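Local structure of putative lipoprotein (Parabacteroides distasonis ATCC 8503, 3JX8) at residues Lys113-Val117 against Asn118-Ile122; Ile156-Asp159 against Asn160-Cys163. The protein is of unknown function but, as a putative lipoprotein with a beta-solenoid fold of the auto-transporter adhesin head type, may take part in cell adhesion or lipid binding. All coordinates share one frame; numbering follows the deposited sequence.

Interaction 1. Residues Lys113-Val117 against Asn118-Ile122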
ATOM      1  N   LYS A 113      27.631 -10.970   6.625  1.00 29.87           N
ATOM      2  CA  LYS A 113      28.102 -12.021   7.517  1.00 30.15           C
ATOM      3  C   LYS A 113      26.942 -12.722   8.180  1.00 29.71           C
ATOM      4  O   LYS A 113      25.833 -12.180   8.183  1.00 30.54           O
ATOM      5  CB  LYS A 113      29.023 -11.416   8.581  1.00 30.78           C
ATOM      6  CG  LYS A 113      30.258 -10.745   7.985  1.00 32.87           C
ATOM      7  CD  LYS A 113      31.228 -10.305   9.064  1.00 37.84           C
ATOM      8  CE  LYS A 113      32.418  -9.511   8.498  1.00 40.53           C
ATOM      9  NZ  LYS A 113      33.542  -9.420   9.499  1.00 44.44           N
ATOM     10  N   PRO A 114      27.186 -13.916   8.768  1.00 29.28           N
ATOM     11  CA  PRO A 114      26.174 -14.616   9.533  1.00 28.80           C
ATOM     12  C   PRO A 114      25.624 -13.724  10.617  1.00 28.73           C
ATOM     13  O   PRO A 114      26.379 -13.158  11.394  1.00 28.84           O
ATOM     14  CB  PRO A 114      26.939 -15.783  10.162  1.00 28.93           C
ATOM     15  CG  PRO A 114      28.044 -16.024   9.265  1.00 29.23           C
ATOM     16  CD  PRO A 114      28.451 -14.676   8.766  1.00 29.58           C
ATOM     17  N   THR A 115      24.310 -13.583  10.644  1.00 28.67           N
ATOM     18  CA  THR A 115      23.641 -12.676  11.548  1.00 28.56           C
ATOM     19  C   THR A 115      22.625 -13.462  12.362  1.00 29.41           C
ATOM     20  O   THR A 115      21.764 -14.154  11.791  1.00 29.88           O
ATOM     21  CB  THR A 115      22.940 -11.608  10.746  1.00 28.28           C
ATOM     22  OG1 THR A 115      23.911 -10.958   9.917  1.00 27.14           O
ATOM     23  CG2 THR A 115      22.232 -10.606  11.676  1.00 28.28           C
ATOM     24  N   LYS A 116      22.742 -13.379  13.680  1.00 29.33           N
ATOM     25  CA  LYS A 116      21.763 -13.964  14.572  1.00 29.87           C
ATOM     26  C   LYS A 116      20.769 -12.872  14.960  1.00 29.26           C
ATOM     27  O   LYS A 116      21.178 -11.794  15.348  1.00 29.25           O
ATOM     28  CB  LYS A 116      22.467 -14.547  15.797  1.00 30.41           C
ATOM     29  CG  LYS A 116      21.521 -14.976  16.909  1.00 33.92           C
ATOM     30  CD  LYS A 116      22.211 -15.883  17.928  1.00 39.41           C
ATOM     31  CE  LYS A 116      21.502 -15.887  19.302  1.00 42.23           C
ATOM     32  NZ  LYS A 116      22.339 -16.598  20.362  1.00 46.00           N
ATOM     33  N   VAL A 117      19.469 -13.122  14.823  1.00 29.31           N
ATOM     34  CA  VAL A 117      18.461 -12.110  15.151  1.00 28.63           C
ATOM     35  C   VAL A 117      17.457 -12.621  16.160  1.00 28.92           C
ATOM     36  O   VAL A 117      17.083 -13.795  16.160  1.00 28.94           O
ATOM     37  CB  VAL A 117      17.662 -11.616  13.902  1.00 28.91           C
ATOM     38  CG1 VAL A 117      18.608 -11.063  12.824  1.00 28.98           C
ATOM     39  CG2 VAL A 117      16.807 -12.716  13.343  1.00 26.96           C
ATOM     40  N   ASN A 118      17.014 -11.711  17.014  1.00 28.92           N
ATOM     41  CA  ASN A 118      15.842 -11.918  17.828  1.00 29.45           C
ATOM     42  C   ASN A 118      14.664 -11.353  17.016  1.00 29.54           C
ATOM     43  O   ASN A 118      13.971 -12.111  16.343  1.00 28.95           O
ATOM     44  CB  ASN A 118      16.026 -11.249  19.179  1.00 29.51           C
ATOM     45  CG  ASN A 118      14.777 -11.295  20.032  1.00 30.97           C
ATOM     46  OD1 ASN A 118      13.854 -12.079  19.793  1.00 31.66           O
ATOM     47  ND2 ASN A 118      14.743 -10.439  21.042  1.00 31.88           N
ATOM     48  N   ARG A 119      14.464 -10.035  17.051  1.00 29.65           N
ATOM     49  CA  ARG A 119      13.568  -9.380  16.099  1.00 30.54           C
ATOM     50  C   ARG A 119      14.310  -8.382  15.274  1.00 29.03           C
ATOM     51  O   ARG A 119      14.836  -7.412  15.819  1.00 29.23           O
ATOM     52  CB  ARG A 119      12.417  -8.656  16.790  1.00 31.47           C
ATOM     53  CG  ARG A 119      11.410  -9.625  17.314  1.00 36.74           C
ATOM     54  CD  ARG A 119      10.374  -8.970  18.213  1.00 44.17           C
ATOM     55  NE  ARG A 119       9.806  -9.963  19.139  1.00 49.24           N
ATOM     56  CZ  ARG A 119      10.312 -10.266  20.338  1.00 54.00           C
ATOM     57  NH1 ARG A 119      11.392  -9.643  20.816  1.00 55.22           N
ATOM     58  NH2 ARG A 119       9.720 -11.203  21.083  1.00 56.82           N
HETATM   59  N   MSE A 120      14.334  -8.615  13.965  1.00 27.58           N
HETATM   60  CA  MSE A 120      14.850  -7.652  13.015  1.00 26.39           C
HETATM   61  C   MSE A 120      13.726  -7.140  12.087  1.00 26.44           C
HETATM   62  O   MSE A 120      13.077  -7.925  11.372  1.00 25.66           O
HETATM   63  CB  MSE A 120      16.002  -8.236  12.208  1.00 25.34           C
HETATM   64  CG  MSE A 120      16.632  -7.187  11.263  1.00 25.40           C
HETATM   65 SE   MSE A 120      17.997  -7.927  10.126  0.75 26.86          SE
HETATM   66  CE  MSE A 120      19.488  -7.653  11.384  1.00 20.03           C
ATOM     67  N   GLU A 121      13.535  -5.822  12.092  1.00 26.10           N
ATOM     68  CA  GLU A 121      12.571  -5.156  11.214  1.00 27.07           C
ATOM     69  C   GLU A 121      13.268  -4.261  10.194  1.00 26.66           C
ATOM     70  O   GLU A 121      13.993  -3.330  10.565  1.00 25.82           O
ATOM     71  CB  GLU A 121      11.634  -4.302  12.057  1.00 27.23           C
ATOM     72  CG  GLU A 121      10.536  -3.628  11.269  1.00 30.89           C
ATOM     73  CD  GLU A 121       9.607  -2.847  12.153  1.00 32.93           C
ATOM     74  OE1 GLU A 121       9.162  -3.392  13.180  1.00 36.58           O
ATOM     75  OE2 GLU A 121       9.333  -1.688  11.840  1.00 34.07           O
ATOM     76  N   ILE A 122      13.054  -4.553   8.917  1.00 27.21           N
ATOM     77  CA  ILE A 122      13.567  -3.748   7.802  1.00 28.03           C
ATOM     78  C   ILE A 122      12.427  -2.967   7.144  1.00 28.76           C
ATOM     79  O   ILE A 122      11.432  -3.565   6.694  1.00 28.99           O
ATOM     80  CB  ILE A 122      14.198  -4.636   6.738  1.00 28.19           C
ATOM     81  CG1 ILE A 122      15.305  -5.471   7.352  1.00 30.40           C
ATOM     82  CG2 ILE A 122      14.783  -3.814   5.600  1.00 28.17           C
ATOM     83  CD1 ILE A 122      16.130  -6.116   6.328  1.00 34.37           C
TER

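Interaction 2. Residues Ile156-Asp159 against Asn160-Cys163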
ATOM      1  N   ILE A 156      17.813 -17.494   4.973  1.00 26.60           N
ATOM      2  CA  ILE A 156      17.149 -17.283   6.251  1.00 25.85           C
ATOM      3  C   ILE A 156      16.754 -18.602   6.866  1.00 25.65           C
ATOM      4  O   ILE A 156      16.455 -19.568   6.166  1.00 25.90           O
ATOM      5  CB  ILE A 156      15.915 -16.323   6.136  1.00 26.07           C
ATOM      6  CG1 ILE A 156      14.718 -17.019   5.449  1.00 25.21           C
ATOM      7  CG2 ILE A 156      16.338 -14.975   5.459  1.00 23.75           C
ATOM      8  CD1 ILE A 156      13.597 -16.070   4.976  1.00 26.18           C
ATOM      9  N   GLN A 157      16.755 -18.601   8.193  1.00 25.80           N
ATOM     10  CA  GLN A 157      16.307 -19.701   9.025  1.00 26.20           C
ATOM     11  C   GLN A 157      15.628 -19.054  10.226  1.00 25.86           C
ATOM     12  O   GLN A 157      16.294 -18.593  11.161  1.00 24.95           O
ATOM     13  CB  GLN A 157      17.488 -20.565   9.459  1.00 26.77           C
ATOM     14  CG  GLN A 157      17.053 -21.890  10.014  1.00 28.93           C
ATOM     15  CD  GLN A 157      18.181 -22.705  10.638  1.00 31.86           C
ATOM     16  OE1 GLN A 157      19.356 -22.366  10.542  1.00 33.27           O
ATOM     17  NE2 GLN A 157      17.807 -23.787  11.295  1.00 34.19           N
ATOM     18  N   LEU A 158      14.295 -18.997  10.172  1.00 25.80           N
ATOM     19  CA  LEU A 158      13.512 -18.207  11.099  1.00 25.59           C
ATOM     20  C   LEU A 158      12.310 -18.971  11.649  1.00 26.22           C
ATOM     21  O   LEU A 158      11.734 -19.829  10.981  1.00 25.49           O
ATOM     22  CB  LEU A 158      12.997 -16.948  10.373  1.00 25.52           C
ATOM     23  CG  LEU A 158      14.026 -15.937   9.858  1.00 25.26           C
ATOM     24  CD1 LEU A 158      13.379 -14.990   8.854  1.00 24.36           C
ATOM     25  CD2 LEU A 158      14.663 -15.194  11.025  1.00 23.32           C
ATOM     26  N   ASP A 159      11.895 -18.606  12.860  1.00 26.87           N
ATOM     27  CA  ASP A 159      10.601 -19.035  13.368  1.00 27.08           C
ATOM     28  C   ASP A 159       9.478 -18.287  12.653  1.00 26.93           C
ATOM     29  O   ASP A 159       8.442 -18.871  12.341  1.00 26.99           O
ATOM     30  CB  ASP A 159      10.497 -18.786  14.876  1.00 27.20           C
ATOM     31  CG  ASP A 159      11.527 -19.560  15.658  1.00 29.55           C
ATOM     32  OD1 ASP A 159      11.840 -20.700  15.257  1.00 33.44           O
ATOM     33  OD2 ASP A 159      12.047 -19.042  16.668  1.00 35.54           O
ATOM     34  N   ASN A 160       9.688 -16.994  12.427  1.00 26.73           N
ATOM     35  CA  ASN A 160       8.671 -16.104  11.878  1.00 26.53           C
ATOM     36  C   ASN A 160       9.209 -15.160  10.839  1.00 25.93           C
ATOM     37  O   ASN A 160      10.229 -14.523  11.063  1.00 25.79           O
ATOM     38  CB  ASN A 160       8.086 -15.294  13.011  1.00 26.91           C
ATOM     39  CG  ASN A 160       7.502 -16.174  14.059  1.00 29.14           C
ATOM     40  OD1 ASN A 160       6.407 -16.722  13.885  1.00 31.24           O
ATOM     41  ND2 ASN A 160       8.245 -16.380  15.125  1.00 28.55           N
ATOM     42  N   LEU A 161       8.508 -15.054   9.713  1.00 25.25           N
ATOM     43  CA  LEU A 161       8.863 -14.111   8.654  1.00 24.33           C
ATOM     44  C   LEU A 161       7.633 -13.338   8.263  1.00 24.74           C
ATOM     45  O   LEU A 161       6.568 -13.922   8.020  1.00 24.56           O
ATOM     46  CB  LEU A 161       9.387 -14.838   7.421  1.00 23.81           C
ATOM     47  CG  LEU A 161       9.638 -13.947   6.180  1.00 23.46           C
ATOM     48  CD1 LEU A 161      10.781 -12.944   6.411  1.00 20.91           C
ATOM     49  CD2 LEU A 161       9.906 -14.805   4.928  1.00 20.79           C
ATOM     50  N   SER A 162       7.764 -12.026   8.153  1.00 25.15           N
ATOM     51  CA  SER A 162       6.668 -11.225   7.658  1.00 25.71           C
ATOM     52  C   SER A 162       7.148 -10.257   6.592  1.00 26.04           C
ATOM     53  O   SER A 162       8.081  -9.489   6.833  1.00 25.59           O
ATOM     54  CB  SER A 162       6.066 -10.461   8.822  1.00 26.39           C
ATOM     55  OG  SER A 162       5.168  -9.513   8.331  1.00 29.58           O
ATOM     56  N   CYS A 163       6.515 -10.281   5.419  1.00 25.93           N
ATOM     57  CA  CYS A 163       6.822  -9.316   4.349  1.00 26.04           C
ATOM     58  C   CYS A 163       5.595  -8.592   3.860  1.00 25.61           C
ATOM     59  O   CYS A 163       4.610  -9.247   3.453  1.00 25.74           O
ATOM     60  CB  CYS A 163       7.436 -10.025   3.141  1.00 26.53           C
ATOM     61  SG  CYS A 163       8.864 -11.005   3.523  1.00 28.81           S
TER

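Interaction 1. Residues Lys113-Val117 against Asn118-Ile122
Val-117 and Met-120 meet across a corner where the chain turns at Asn-118 and Arg-119, passing from strand 115-117 to strand 120-125 on another face of the solenoid; the backbone of Asn-118 departs from the extended conformation. Past the bend Met-120, a selenomethionine, sends its side chain back toward strand 115-117. Its CG stands opposite the backbone N across CA-CB (chi1 -176°) and chi2 is extended as well, so the chain runs straight until it bends at chi3, which turns the terminal methyl to Val-117 and Thr-115. Met-120 CE lies 3.8 Å from Val-117 CG1, and the same CG1 is 3.9 Å from Met-120 CB; the valine methyl therefore touches both the root and the end of the selenomethionine, the two side chains crossing at about a right angle. Thr-115 CG2 is the second neighbour of the methyl, 4.0 Å from Met-120 CE, again in a perpendicular crossing. The two branches of Thr-115 divide the work: while CG2 faces the apolar group, OG1 hydrogen-bonds back to Lys-113 O at 2.9 Å, with a C=O...donor angle of 142° and the donor tilted 35° from the carbonyl plane. Leu-141 of strand 140-146 and Gln-38 of strand 33-38 also touch Met-120, while backbone hydrogen bonds tie Thr-115 and Val-117 to Lys-137 of the parallel neighbour 136-137. Across the bend the side-chain contact is thus wholly apolar, made by aliphatic groups and, at longer range, the selenium, while the hydroxyl of the buried Thr-115 is bonded locally to a main-chain carbonyl.

Interaction 2. Residues Ile156-Asp159 against Asn160-Cys163
Asn-160, Asp-159 and Leu-161 carry this corner, with Leu-158 contributing nearly as much as Leu-161. Asp-159 leaves the extended conformation, and the strands before and after it, 156-158 and 160-166, run at 115° to each other in the short segments considered. Asn-160 CG is opposite its own carbonyl carbon and beside the backbone N (chi1 -58°), which folds the amide back over the preceding peptide: CG is 3.2 Å from Asp-159 C. The nitrogen side of the amide faces the aspartate's methylene, with ND2 3.3 Å from Asp-159 CB. The ND2-CB approach is a packing contact; the amide has its polar partners outside the corner, where OD1 accepts a weak bond from Arg-179 NH2 and ND2 gives a weak one to Tyr-139 O, so both ends of this buried group are satisfied. The carboxylate of Asp-159, by contrast, leads away from the second segment at an exposed position. Inside the bend the contact is apolar. Leu-161 presents its two methyls to different partners: CD2 lies 3.9 Å from Ile-156 CD1, the side chains crossing at about a right angle, and CD1 lies 4.1 Å from Leu-158 CD1 in a slanting approach. Leu-158 also reaches the backbone beyond the turn, its CB being 3.7 Å from Asn-160 O. Val-173 of strand 170-174 packs on both Ile-156 and Leu-161, and Phe-182 of strand 180-185 on Leu-161, extending the apolar interior. Two strands on different faces, joined by a sharp bend with aliphatic residues inside and a polar residue at the corner, form the kind of coil corner found in parallel beta-solenoids, in keeping with the pectate-lyase-like clan to which this domain family belongs.

Interaction 1 comes first along the chain and closes before interaction 2 opens, yet their centres lie only 10 Å apart, on the same side of the chain's centre. Both are corners between the same two faces of the solenoid. Strands 120-125 and 160-166 lie in one parallel sheet with 140-146 between them, and on the other face 136-137 stands between 115-117 and 156-158. The corners also touch directly, Val-117 CG2 lying 4.0 Å from Leu-158 CD2. Aliphatic packing thus continues from one bend to the other through the interior of the stack, linking bends of the elongated solenoid that are separated by one intervening coil.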